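Local structure of hypothetical glycoside hydrolase (Parabacteroides distasonis, 3TAW) at residues Ala11-Asp15 against Gly284-Phe288; Trp45-Phe51 against Tyr66-Asn71; Ala162-Tyr167 against Ile217-Leu223; Arg236-Ser242 against Glu270-Thr274. The protein is of unknown function but is probably a glycoside hydrolase-like protein of a superfamily whose members fold as five-bladed beta-propellers. All coordinates share one frame; numbering follows the deposited sequence. Where two conformers were deposited one is given.

Contact 1 of 4, residues Ala11-Asp15 against Gly284-Phe288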
# COMPACT_ATOMS: atom_id res chain seq x y z
N ALA A 11 -2.25 18.59 14.51
CA ALA A 11 -3.22 19.16 13.55
C ALA A 11 -2.92 18.79 12.09
O ALA A 11 -3.84 18.74 11.28
CB ALA A 11 -3.29 20.67 13.69
N TRP A 12 -1.65 18.55 11.77
CA TRP A 12 -1.22 18.18 10.41
C TRP A 12 -1.67 16.79 9.97
O TRP A 12 -1.63 16.50 8.77
CB TRP A 12 0.32 18.22 10.28
CG TRP A 12 1.04 17.35 11.30
CD1 TRP A 12 1.52 17.75 12.53
CD2 TRP A 12 1.34 15.94 11.19
NE1 TRP A 12 2.10 16.68 13.18
CE2 TRP A 12 2.02 15.57 12.38
CE3 TRP A 12 1.12 14.98 10.21
CZ2 TRP A 12 2.45 14.26 12.61
CZ3 TRP A 12 1.58 13.67 10.44
CH2 TRP A 12 2.24 13.33 11.63
N CYS A 13 -2.02 15.92 10.91
CA CYS A 13 -2.27 14.52 10.55
C CYS A 13 -3.69 14.31 10.03
O CYS A 13 -4.59 15.10 10.26
CB CYS A 13 -1.94 13.58 11.71
SG CYS A 13 -3.20 13.39 12.96
N LEU A 14 -3.87 13.24 9.27
CA LEU A 14 -5.19 12.89 8.76
C LEU A 14 -5.79 11.88 9.72
O LEU A 14 -5.64 10.67 9.58
CB LEU A 14 -5.10 12.35 7.33
CG LEU A 14 -6.44 12.06 6.66
CD1 LEU A 14 -7.27 13.34 6.50
CD2 LEU A 14 -6.21 11.41 5.31
N ASP A 15 -6.45 12.41 10.74
CA ASP A 15 -7.12 11.59 11.74
C ASP A 15 -8.63 11.81 11.63
O ASP A 15 -9.12 12.25 10.58
CB ASP A 15 -6.53 11.85 13.14
CG ASP A 15 -6.67 13.29 13.62
OD1 ASP A 15 -7.27 14.14 12.93
OD2 ASP A 15 -6.14 13.55 14.73
N GLY A 284 0.47 4.39 11.76
CA GLY A 284 0.99 5.69 12.20
C GLY A 284 1.06 6.70 11.06
O GLY A 284 0.64 6.42 9.94
N GLN A 285 1.56 7.89 11.37
CA GLN A 285 1.76 8.92 10.35
C GLN A 285 3.03 9.69 10.61
O GLN A 285 3.40 9.94 11.75
CB GLN A 285 0.57 9.90 10.27
CG GLN A 285 -0.75 9.18 9.94
CD GLN A 285 -1.90 10.09 9.69
OE1 GLN A 285 -1.72 11.27 9.35
NE2 GLN A 285 -3.11 9.54 9.81
N ALA A 286 3.71 10.03 9.52
CA ALA A 286 4.87 10.90 9.56
C ALA A 286 4.62 12.12 8.69
O ALA A 286 3.77 12.09 7.80
CB ALA A 286 6.11 10.17 9.09
N LEU A 287 5.40 13.17 8.94
CA LEU A 287 5.31 14.44 8.23
C LEU A 287 6.70 14.83 7.78
O LEU A 287 7.63 14.85 8.59
CB LEU A 287 4.75 15.52 9.14
CG LEU A 287 4.40 16.86 8.51
CD1 LEU A 287 3.18 16.64 7.58
CD2 LEU A 287 4.13 17.93 9.59
N PHE A 288 6.85 15.13 6.49
CA PHE A 288 8.13 15.59 5.96
C PHE A 288 8.01 17.00 5.41
O PHE A 288 6.93 17.46 5.03
CB PHE A 288 8.61 14.67 4.83
CG PHE A 288 8.96 13.28 5.29
CD1 PHE A 288 10.22 12.99 5.73
CD2 PHE A 288 7.99 12.27 5.32
CE1 PHE A 288 10.54 11.71 6.18
CE2 PHE A 288 8.32 10.98 5.77
CZ PHE A 288 9.60 10.73 6.19

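Contact 2 of 4, residues Trp45-Phe51 against Tyr66-Asn71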
# COMPACT_ATOMS: atom_id res chain seq x y z
N TRP A 45 -9.39 -17.91 -7.36
CA TRP A 45 -8.36 -16.90 -7.18
C TRP A 45 -8.54 -16.02 -5.95
O TRP A 45 -7.62 -15.30 -5.59
CB TRP A 45 -8.28 -16.02 -8.44
CG TRP A 45 -9.49 -15.22 -8.72
CD1 TRP A 45 -10.60 -15.60 -9.44
CD2 TRP A 45 -9.71 -13.85 -8.36
NE1 TRP A 45 -11.50 -14.57 -9.51
CE2 TRP A 45 -10.99 -13.48 -8.85
CE3 TRP A 45 -8.96 -12.90 -7.65
CZ2 TRP A 45 -11.52 -12.20 -8.67
CZ3 TRP A 45 -9.48 -11.64 -7.48
CH2 TRP A 45 -10.75 -11.29 -7.97
N GLU A 46 -9.70 -16.08 -5.30
CA GLU A 46 -9.96 -15.26 -4.12
C GLU A 46 -10.59 -16.06 -2.99
O GLU A 46 -11.25 -15.52 -2.10
CB GLU A 46 -10.79 -14.03 -4.48
CG GLU A 46 -12.10 -14.30 -5.18
CD GLU A 46 -12.89 -13.04 -5.47
OE1 GLU A 46 -12.45 -11.95 -5.03
OE2 GLU A 46 -13.97 -13.16 -6.12
N GLU A 47 -10.32 -17.35 -2.99
CA GLU A 47 -10.97 -18.27 -2.07
C GLU A 47 -10.47 -18.18 -0.64
O GLU A 47 -11.21 -18.48 0.29
CB GLU A 47 -10.77 -19.69 -2.61
CG GLU A 47 -11.32 -20.80 -1.77
CD GLU A 47 -11.27 -22.11 -2.53
OE1 GLU A 47 -10.15 -22.54 -2.86
OE2 GLU A 47 -12.35 -22.66 -2.84
N SER A 48 -9.22 -17.79 -0.44
CA SER A 48 -8.63 -17.88 0.90
C SER A 48 -8.67 -16.58 1.70
O SER A 48 -9.13 -16.56 2.85
CB SER A 48 -7.18 -18.36 0.80
OG SER A 48 -6.67 -18.67 2.10
N ASP A 49 -8.17 -15.51 1.12
CA ASP A 49 -8.01 -14.23 1.84
C ASP A 49 -8.06 -13.08 0.83
O ASP A 49 -7.56 -13.21 -0.26
CB ASP A 49 -6.69 -14.21 2.59
CG ASP A 49 -6.63 -15.26 3.71
OD1 ASP A 49 -7.22 -15.02 4.78
OD2 ASP A 49 -5.97 -16.32 3.52
N THR A 50 -8.67 -11.96 1.23
CA THR A 50 -8.80 -10.77 0.39
C THR A 50 -8.44 -9.58 1.27
O THR A 50 -9.18 -9.26 2.20
CB THR A 50 -10.23 -10.60 -0.16
OG1 THR A 50 -11.18 -10.68 0.92
CG2 THR A 50 -10.53 -11.67 -1.22
N PHE A 51 -7.30 -8.94 0.99
CA PHE A 51 -6.75 -7.98 1.95
C PHE A 51 -5.91 -6.91 1.25
O PHE A 51 -6.19 -6.63 0.09
CB PHE A 51 -6.01 -8.76 3.09
CG PHE A 51 -4.87 -9.67 2.63
CD1 PHE A 51 -5.11 -10.87 1.93
CD2 PHE A 51 -3.56 -9.41 3.02
CE1 PHE A 51 -4.08 -11.69 1.55
CE2 PHE A 51 -2.51 -10.26 2.66
CZ PHE A 51 -2.76 -11.40 1.93
N TYR A 66 -8.10 -5.13 -4.56
CA TYR A 66 -7.70 -5.87 -3.36
C TYR A 66 -6.74 -7.00 -3.69
O TYR A 66 -6.78 -7.61 -4.77
CB TYR A 66 -8.93 -6.38 -2.62
CG TYR A 66 -9.91 -7.19 -3.44
CD1 TYR A 66 -10.93 -6.58 -4.16
CD2 TYR A 66 -9.84 -8.58 -3.47
CE1 TYR A 66 -11.87 -7.32 -4.90
CE2 TYR A 66 -10.74 -9.33 -4.19
CZ TYR A 66 -11.77 -8.69 -4.93
OH TYR A 66 -12.69 -9.41 -5.63
N ARG A 67 -5.84 -7.27 -2.74
CA ARG A 67 -4.96 -8.41 -2.85
C ARG A 67 -5.76 -9.65 -2.54
O ARG A 67 -6.31 -9.76 -1.46
CB ARG A 67 -3.79 -8.30 -1.88
CG ARG A 67 -2.82 -9.48 -1.98
CD ARG A 67 -1.70 -9.36 -0.96
NE ARG A 67 -0.94 -10.59 -0.82
CZ ARG A 67 0.09 -10.77 0.00
NH1 ARG A 67 0.55 -9.77 0.76
NH2 ARG A 67 0.69 -11.95 0.06
N ALA A 68 -5.85 -10.57 -3.50
CA ALA A 68 -6.61 -11.80 -3.32
C ALA A 68 -5.65 -12.98 -3.37
O ALA A 68 -4.79 -13.04 -4.24
CB ALA A 68 -7.67 -11.96 -4.41
N GLU A 69 -5.82 -13.91 -2.45
CA GLU A 69 -5.01 -15.11 -2.43
C GLU A 69 -5.85 -16.35 -2.62
O GLU A 69 -6.94 -16.47 -2.05
CB GLU A 69 -4.24 -15.21 -1.12
CG GLU A 69 -3.00 -14.33 -1.05
CD GLU A 69 -2.19 -14.53 0.22
OE1 GLU A 69 -2.79 -14.91 1.26
OE2 GLU A 69 -0.94 -14.34 0.18
N ASP A 70 -5.35 -17.25 -3.46
CA ASP A 70 -5.94 -18.57 -3.58
C ASP A 70 -5.50 -19.50 -2.44
O ASP A 70 -4.75 -19.09 -1.54
CB ASP A 70 -5.68 -19.15 -4.97
CG ASP A 70 -4.20 -19.36 -5.28
OD1 ASP A 70 -3.39 -19.59 -4.36
OD2 ASP A 70 -3.88 -19.36 -6.48
N ASN A 71 -6.01 -20.73 -2.44
CA ASN A 71 -5.68 -21.71 -1.40
C ASN A 71 -4.67 -22.75 -1.91
O ASN A 71 -4.71 -23.91 -1.50
CB ASN A 71 -6.98 -22.38 -0.90
CG ASN A 71 -6.95 -22.68 0.60
OD1 ASN A 71 -6.45 -21.90 1.40
ND2 ASN A 71 -7.52 -23.83 0.98
O HOH W 1 -15.29 -11.13 -7.03
O HOH W 2 -8.04 -21.55 -4.16

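Contact 3 of 4, residues Ala162-Tyr167 against Ile217-Leu223. With EDO (1,2-ethanediol), chain K; EDO (1,2-ethanediol), chain L.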
# COMPACT_ATOMS: atom_id res chain seq x y z
N ALA A 162 11.04 -1.44 -10.11
CA ALA A 162 11.26 -0.00 -10.02
C ALA A 162 12.75 0.35 -9.97
O ALA A 162 13.15 1.43 -10.43
CB ALA A 162 10.56 0.55 -8.80
N PHE A 163 13.56 -0.55 -9.39
CA PHE A 163 15.00 -0.29 -9.21
C PHE A 163 15.89 -1.17 -10.11
O PHE A 163 17.08 -1.41 -9.80
CB PHE A 163 15.40 -0.48 -7.74
CG PHE A 163 14.50 0.23 -6.75
CD1 PHE A 163 14.04 1.52 -6.98
CD2 PHE A 163 14.15 -0.37 -5.55
CE1 PHE A 163 13.23 2.17 -6.05
CE2 PHE A 163 13.32 0.28 -4.62
CZ PHE A 163 12.87 1.53 -4.87
N GLU A 164 15.33 -1.64 -11.22
CA GLU A 164 16.07 -2.51 -12.14
C GLU A 164 17.32 -1.81 -12.65
O GLU A 164 18.41 -2.39 -12.66
CB GLU A 164 15.18 -2.93 -13.33
CG GLU A 164 15.83 -3.98 -14.27
CD GLU A 164 15.98 -5.36 -13.65
OE1 GLU A 164 15.26 -5.69 -12.68
OE2 GLU A 164 16.79 -6.17 -14.17
N LYS A 165 17.17 -0.56 -13.07
CA LYS A 165 18.26 0.14 -13.78
C LYS A 165 19.22 0.92 -12.87
O LYS A 165 20.41 1.03 -13.20
CB LYS A 165 17.69 1.10 -14.83
CG LYS A 165 16.87 0.42 -15.93
CD LYS A 165 16.72 1.34 -17.15
CE LYS A 165 15.83 0.73 -18.22
NZ LYS A 165 14.41 0.63 -17.78
N ALA A 166 18.70 1.48 -11.78
CA ALA A 166 19.43 2.46 -10.94
C ALA A 166 20.81 1.96 -10.53
O ALA A 166 20.96 0.82 -10.09
CB ALA A 166 18.63 2.81 -9.69
N TYR A 167 21.80 2.84 -10.66
CA TYR A 167 23.17 2.58 -10.21
C TYR A 167 23.68 1.25 -10.74
O TYR A 167 24.13 0.39 -9.97
CB TYR A 167 23.25 2.62 -8.69
CG TYR A 167 22.56 3.81 -8.06
CD1 TYR A 167 23.01 5.12 -8.26
CD2 TYR A 167 21.43 3.62 -7.28
CE1 TYR A 167 22.34 6.21 -7.67
CE2 TYR A 167 20.79 4.68 -6.69
CZ TYR A 167 21.23 5.96 -6.89
OH TYR A 167 20.52 6.97 -6.28
N ILE A 217 8.67 5.26 -13.94
CA ILE A 217 8.91 3.82 -14.08
C ILE A 217 10.28 3.39 -13.60
O ILE A 217 10.38 2.37 -12.94
CB ILE A 217 8.60 3.26 -15.50
CG1 ILE A 217 9.43 3.96 -16.58
CG2 ILE A 217 7.13 3.40 -15.79
CD1 ILE A 217 9.38 3.27 -17.93
N ASP A 218 11.32 4.17 -13.89
CA ASP A 218 12.66 3.90 -13.39
C ASP A 218 12.91 4.84 -12.21
O ASP A 218 12.86 6.08 -12.34
CB ASP A 218 13.69 4.15 -14.47
CG ASP A 218 13.47 3.28 -15.69
OD1 ASP A 218 13.42 2.03 -15.55
OD2 ASP A 218 13.31 3.86 -16.78
N TRP A 219 13.17 4.22 -11.06
CA TRP A 219 13.33 4.94 -9.80
C TRP A 219 14.74 4.78 -9.28
O TRP A 219 15.32 3.71 -9.39
CB TRP A 219 12.32 4.42 -8.78
CG TRP A 219 10.92 4.77 -9.16
CD1 TRP A 219 10.11 4.08 -10.02
CD2 TRP A 219 10.16 5.90 -8.70
NE1 TRP A 219 8.90 4.73 -10.15
CE2 TRP A 219 8.90 5.84 -9.34
CE3 TRP A 219 10.41 6.94 -7.81
CZ2 TRP A 219 7.90 6.79 -9.13
CZ3 TRP A 219 9.41 7.90 -7.61
CH2 TRP A 219 8.19 7.81 -8.26
N ASP A 220 15.27 5.87 -8.69
CA ASP A 220 16.60 5.89 -8.08
C ASP A 220 16.46 6.03 -6.57
O ASP A 220 16.06 7.09 -6.06
CB ASP A 220 17.41 7.07 -8.60
CG ASP A 220 17.67 6.99 -10.10
OD1 ASP A 220 18.00 5.89 -10.61
OD2 ASP A 220 17.60 8.06 -10.75
N PRO A 221 16.79 4.97 -5.83
CA PRO A 221 16.75 5.03 -4.36
C PRO A 221 17.73 6.06 -3.83
O PRO A 221 18.83 6.20 -4.38
CB PRO A 221 17.18 3.63 -3.95
CG PRO A 221 16.74 2.79 -5.07
CD PRO A 221 17.09 3.61 -6.29
N LEU A 222 17.32 6.79 -2.81
CA LEU A 222 18.20 7.75 -2.17
C LEU A 222 19.27 6.99 -1.38
O LEU A 222 18.96 6.02 -0.68
CB LEU A 222 17.41 8.65 -1.25
CG LEU A 222 16.82 9.91 -1.87
CD1 LEU A 222 16.19 9.69 -3.20
CD2 LEU A 222 15.90 10.62 -0.89
N LEU A 223 20.51 7.45 -1.49
CA LEU A 223 21.65 6.77 -0.87
C LEU A 223 22.37 7.65 0.13
O LEU A 223 22.28 8.88 0.08
CB LEU A 223 22.65 6.31 -1.94
CG LEU A 223 22.14 5.46 -3.09
CD1 LEU A 223 23.30 5.13 -4.08
CD2 LEU A 223 21.47 4.17 -2.56
C1 EDO K . 14.57 -4.22 -6.53
O1 EDO K . 13.93 -5.20 -5.74
C2 EDO K . 13.80 -3.80 -7.79
O2 EDO K . 12.76 -2.84 -7.63
C1 EDO L . 15.15 -9.50 -12.27
O1 EDO L . 14.38 -8.29 -12.43
C2 EDO L . 16.61 -9.18 -11.97
O2 EDO L . 17.23 -8.49 -13.05
O HOH W 3 14.23 0.64 -13.32
O HOH W 4 12.65 2.87 -19.13
O HOH W 5 15.81 2.19 -11.72
O HOH W 6 20.94 5.61 -11.51

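Contact 4 of 4, residues Arg236-Ser242 against Glu270-Thr274. With EDO (1,2-ethanediol), chain G; EDO (1,2-ethanediol), chain O; EDO (1,2-ethanediol), chain R.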
# COMPACT_ATOMS: atom_id res chain seq x y z
N ARG A 236 11.62 2.09 16.18
CA ARG A 236 12.12 2.78 17.37
C ARG A 236 11.66 2.11 18.65
O ARG A 236 10.49 1.75 18.82
CB ARG A 236 11.70 4.24 17.34
CG ARG A 236 10.26 4.44 17.15
CD ARG A 236 9.82 5.87 17.13
NE ARG A 236 8.38 5.87 16.87
CZ ARG A 236 7.56 6.92 16.96
NH1 ARG A 236 8.01 8.14 17.30
NH2 ARG A 236 6.28 6.74 16.69
N SER A 237 12.59 2.00 19.60
CA SER A 237 12.33 1.35 20.85
C SER A 237 11.24 2.09 21.60
O SER A 237 11.28 3.32 21.69
CB SER A 237 13.62 1.35 21.69
OG SER A 237 13.33 1.08 23.06
N GLY A 238 10.29 1.34 22.15
CA GLY A 238 9.28 1.89 23.06
C GLY A 238 7.99 2.37 22.43
O GLY A 238 7.07 2.80 23.13
N TYR A 239 7.91 2.31 21.10
CA TYR A 239 6.72 2.75 20.38
C TYR A 239 6.10 1.60 19.64
O TYR A 239 6.70 0.54 19.51
CB TYR A 239 7.07 3.88 19.39
CG TYR A 239 7.54 5.15 20.06
CD1 TYR A 239 8.87 5.29 20.50
CD2 TYR A 239 6.68 6.21 20.28
CE1 TYR A 239 9.30 6.47 21.11
CE2 TYR A 239 7.10 7.38 20.90
CZ TYR A 239 8.41 7.52 21.30
OH TYR A 239 8.81 8.68 21.92
N PHE A 240 4.89 1.82 19.13
CA PHE A 240 4.15 0.79 18.38
C PHE A 240 4.88 0.36 17.11
O PHE A 240 4.70 -0.78 16.66
CB PHE A 240 2.75 1.27 18.02
CG PHE A 240 2.73 2.35 16.97
CD1 PHE A 240 2.97 3.67 17.32
CD2 PHE A 240 2.49 2.03 15.64
CE1 PHE A 240 2.98 4.66 16.36
CE2 PHE A 240 2.49 3.01 14.67
CZ PHE A 240 2.76 4.34 15.03
N ASP A 241 5.66 1.27 16.53
CA ASP A 241 6.46 0.99 15.35
C ASP A 241 7.91 0.70 15.71
O ASP A 241 8.81 1.45 15.37
CB ASP A 241 6.34 2.12 14.32
CG ASP A 241 6.75 3.50 14.86
OD1 ASP A 241 6.77 3.73 16.11
OD2 ASP A 241 7.01 4.39 14.01
N SER A 242 8.11 -0.43 16.38
CA SER A 242 9.36 -0.81 17.01
C SER A 242 10.06 -1.98 16.32
O SER A 242 11.24 -2.24 16.60
CB SER A 242 9.10 -1.14 18.49
OG SER A 242 7.88 -1.87 18.69
N GLU A 270 9.27 -5.29 26.38
CA GLU A 270 9.50 -3.94 26.87
C GLU A 270 10.10 -2.99 25.86
O GLU A 270 10.04 -1.77 26.03
CB GLU A 270 10.33 -3.96 28.16
CG GLU A 270 9.57 -4.55 29.35
CD GLU A 270 8.22 -3.88 29.58
OE1 GLU A 270 8.11 -2.65 29.38
OE2 GLU A 270 7.25 -4.58 29.97
N LYS A 271 10.69 -3.51 24.78
CA LYS A 271 11.26 -2.63 23.77
C LYS A 271 10.23 -2.23 22.70
O LYS A 271 10.54 -1.46 21.80
CB LYS A 271 12.52 -3.25 23.16
CG LYS A 271 13.70 -3.30 24.14
CD LYS A 271 13.82 -2.02 24.98
CE LYS A 271 15.04 -2.07 25.91
NZ LYS A 271 15.33 -0.77 26.60
N GLY A 272 9.00 -2.72 22.83
CA GLY A 272 7.86 -2.20 22.08
C GLY A 272 7.03 -1.29 22.99
O GLY A 272 7.50 -0.88 24.04
N ASP A 273 5.82 -0.97 22.57
CA ASP A 273 4.85 -0.28 23.39
C ASP A 273 3.83 -1.30 23.86
O ASP A 273 3.03 -1.78 23.08
CB ASP A 273 4.15 0.83 22.59
CG ASP A 273 3.26 1.70 23.46
OD1 ASP A 273 2.81 1.24 24.55
OD2 ASP A 273 3.00 2.84 23.05
N THR A 274 3.87 -1.63 25.15
CA THR A 274 3.04 -2.71 25.70
C THR A 274 1.56 -2.32 25.82
O THR A 274 0.72 -3.15 26.19
CB THR A 274 3.60 -3.18 27.05
OG1 THR A 274 3.79 -2.05 27.90
CG2 THR A 274 4.95 -3.86 26.86
C1 EDO G . 16.97 1.55 19.54
O1 EDO G . 16.23 0.41 20.01
C2 EDO G . 16.22 2.20 18.40
O2 EDO G . 15.09 2.83 18.97
C1 EDO O . 4.12 6.30 23.15
O1 EDO O . 4.57 5.20 23.95
C2 EDO O . 3.98 7.54 24.01
O2 EDO O . 5.17 7.69 24.79
C1 EDO R . 18.80 -2.61 27.85
O1 EDO R . 17.85 -2.99 26.85
C2 EDO R . 18.66 -1.12 28.09
O2 EDO R . 17.28 -0.75 28.22
O HOH W 7 3.48 3.90 20.61

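Contact 1 of 4, residues Ala11-Asp15 against Gly284-Phe288
The indole of Trp12 lies with one face on Leu287. Atom CD2 of Leu287 sits over the five-membered ring, 3.8 Å from its centroid and 20° off the normal, a CH-pi contact. Leu287 CB lies over the six-membered half, and CD1 touches CE3 at its rim. The opposite face is covered near its rim by CB of Cys13. At the edge, Trp12 CH2 comes within 3.6 Å of the backbone O of Gln285. The ring reaches the strand because its CG stands between the backbone N and the carbonyl carbon (chi1 55°).

The second flat group is the amide of Gln285. Its OE1 accepts from Leu14 N at 2.9 Å, in the carbonyl plane and on a lone pair. Its NE2 gives to Leu14 O at 2.8 Å. Leu14 O lies in the amide plane, whereas NE2 stands above the carbonyl plane of Leu14.

The contact lays the N-terminal segment against strand 281-288 of the mixed sheet. Lys352 holds the same segment through Asp15 and the Cys13 carbonyl. One amide thus satisfies both backbone polar groups of buried Leu14. Having a donor on one side and an acceptor on the other also fixes which way the amide is turned.

Contact 2 of 4, residues Trp45-Phe51 against Tyr66-Asn71
The side chains of Arg67 and Phe51 run alongside each other in one direction, on neighbouring antiparallel strands. Arg67 CB touches Phe51 O at 3.5 Å. With CG anti to the backbone N (chi1 -179°), the chain runs out extended to NE. CD lies over one face of the Phe51 ring, 4.0 Å from its centroid, a CH-pi contact. NE comes 3.4 Å from Phe51 CZ, and the ring rim covers one face of the guanidinium, their planes 33° apart. At the tip, NH2 forms a salt bridge with Glu69 OE2 at 2.9 Å, and NH1 pairs with Asp120.

The backbones form the hairpin of strands 49-58 and 61-69. Phe51 and Arg67 are a hydrogen-bonded pair, joined in both directions. Further on, Ser48 and Asp49 both face Glu69 in a classic beta bulge. Ser48 N gives to Glu69 O at 3.1 Å, and Glu69 N gives to Asp49 O at 2.9 Å.

On the sheet face of Thr50 and Ala68, Tyr66 OH donates to Glu46 OE1 at 2.6 Å. The carboxylate is nearly coplanar with the ring and is met on its syn side. OE1 also pairs with Arg96, while OE2 is bonded to Thr32 and a water. Trp45 CE3 and CZ3 touch Ala68 CB.

On the other face, Asp49 OD2 and Glu69 OE1 come within 4.1 Å. Arg79 bridges to both, which probably offsets their repulsion. The buried carboxylates are thus met by arginines: Glu69 by Arg67 and Arg79, Asp49 by Arg79, with the Phe51 ring holding Arg67 from one side.

Contact 3 of 4, residues Ala162-Tyr167 against Ile217-Leu223
Trp219 N gives a hydrogen bond to Ala162 O at 2.9 Å, in the carbonyl plane. It is the one direct backbone bond between the two segments. A second bond runs from a side chain: Tyr167 OH donates to Pro221 O at 2.7 Å, with that oxygen at the edge of the ring. A 1,2-ethanediol, probably from the crystallisation liquor, takes the Phe163 N-H.

The charged pair is Lys165 and Asp218. The lysine chain bends at its end (chi4 68°), which turns NZ onto Asp218 OD1 at 2.8 Å. The carboxylate is met on its syn side, 31° out of plane. One water links NZ to Asp218 OD2. Another joins Tyr167 N to Asp220 OD1.

Two CH-pi contacts follow. Pro221 CG lies over one face of the Phe163 ring, 3.7 Å from its centroid, while Ala162 CB covers the opposite face. Leu223 CD1 lies over the Tyr167 ring, also 3.7 Å from the centroid.

Other contacts are apolar. Phe163 CE1 touches Trp219 CB at 3.7 Å, and Ala166 CB meets Pro221 CD at 3.8 Å.

The contact joins the chain after strand 157-161 of one sheet to edge strand 220-221 of another. Phe163, Trp219, Pro221 and the two alanines hold the buried side by apolar contact. At the more exposed side Lys165 and Asp218, bridged by water, probably offset each other's charge.

Contact 4 of 4, residues Arg236-Ser242 against Glu270-Thr274
A type II beta turn from Arg236 to Tyr239 meets the loop that leads from strand 257-265 to strand 281-288. Gly238 takes the third position of the turn, with a positive phi of 92°. A side chain there would press on the carbonyl O of the residue before.

The turn is bonded to the loop through its backbone. Gly238 N gives to Lys271 O at 2.8 Å, reaching it from well above the carbonyl plane. Gly238 CA makes a CA-H...O contact with Gly272 O at 3.4 Å.

Ser242 packs against the same loop. Its OG lies 3.4 Å from Gly272 CA. The same hydroxyl donates to Tyr239 O at 2.8 Å, nearly along the C=O axis, and so ties the end of the segment back to the turn.

Behind the turn, Arg236 grips Asp241 side-on. NE and NH2 both reach OD1, with NE at 2.8 Å, and OD1 lies in the guanidinium plane. Tyr239 CD2 sits over the centre of one guanidinium face. The other carboxylate oxygen of Asp241 is held by Arg299 and Tyr262.

Asp273 points at the turn. Its CB packs 3.6 Å from Gly238 O, and a chi1 of -173° then turns the carboxylate toward a water. Through that water it reaches Phe240: the water donates to Asp273 OD2 at 2.7 Å and accepts from Phe240 N at 2.9 Å.

Contacts 1 and 4 are neighbours, with centres about 19 Å apart. They touch where Phe240 CZ packs on Gly284 CA at 3.6 Å. Contacts 1 and 3 reach the same mixed sheet, yet their nearest atoms stay about 9 Å apart. Contact 2 lies across the chain's centre from contact 1, with centres about 31 Å apart. Along the chain, contact 1 encloses the other three, which follow in series as 2, 3 and 4. The magnesium ion at Asn355 and Phe356 is about 12 Å from the Trp12 side chain. In contact 2 the Phe51 side chain comes about 5 Å from an unknown ligand, probably from the crystallisation liquor, though it may mark a pocket.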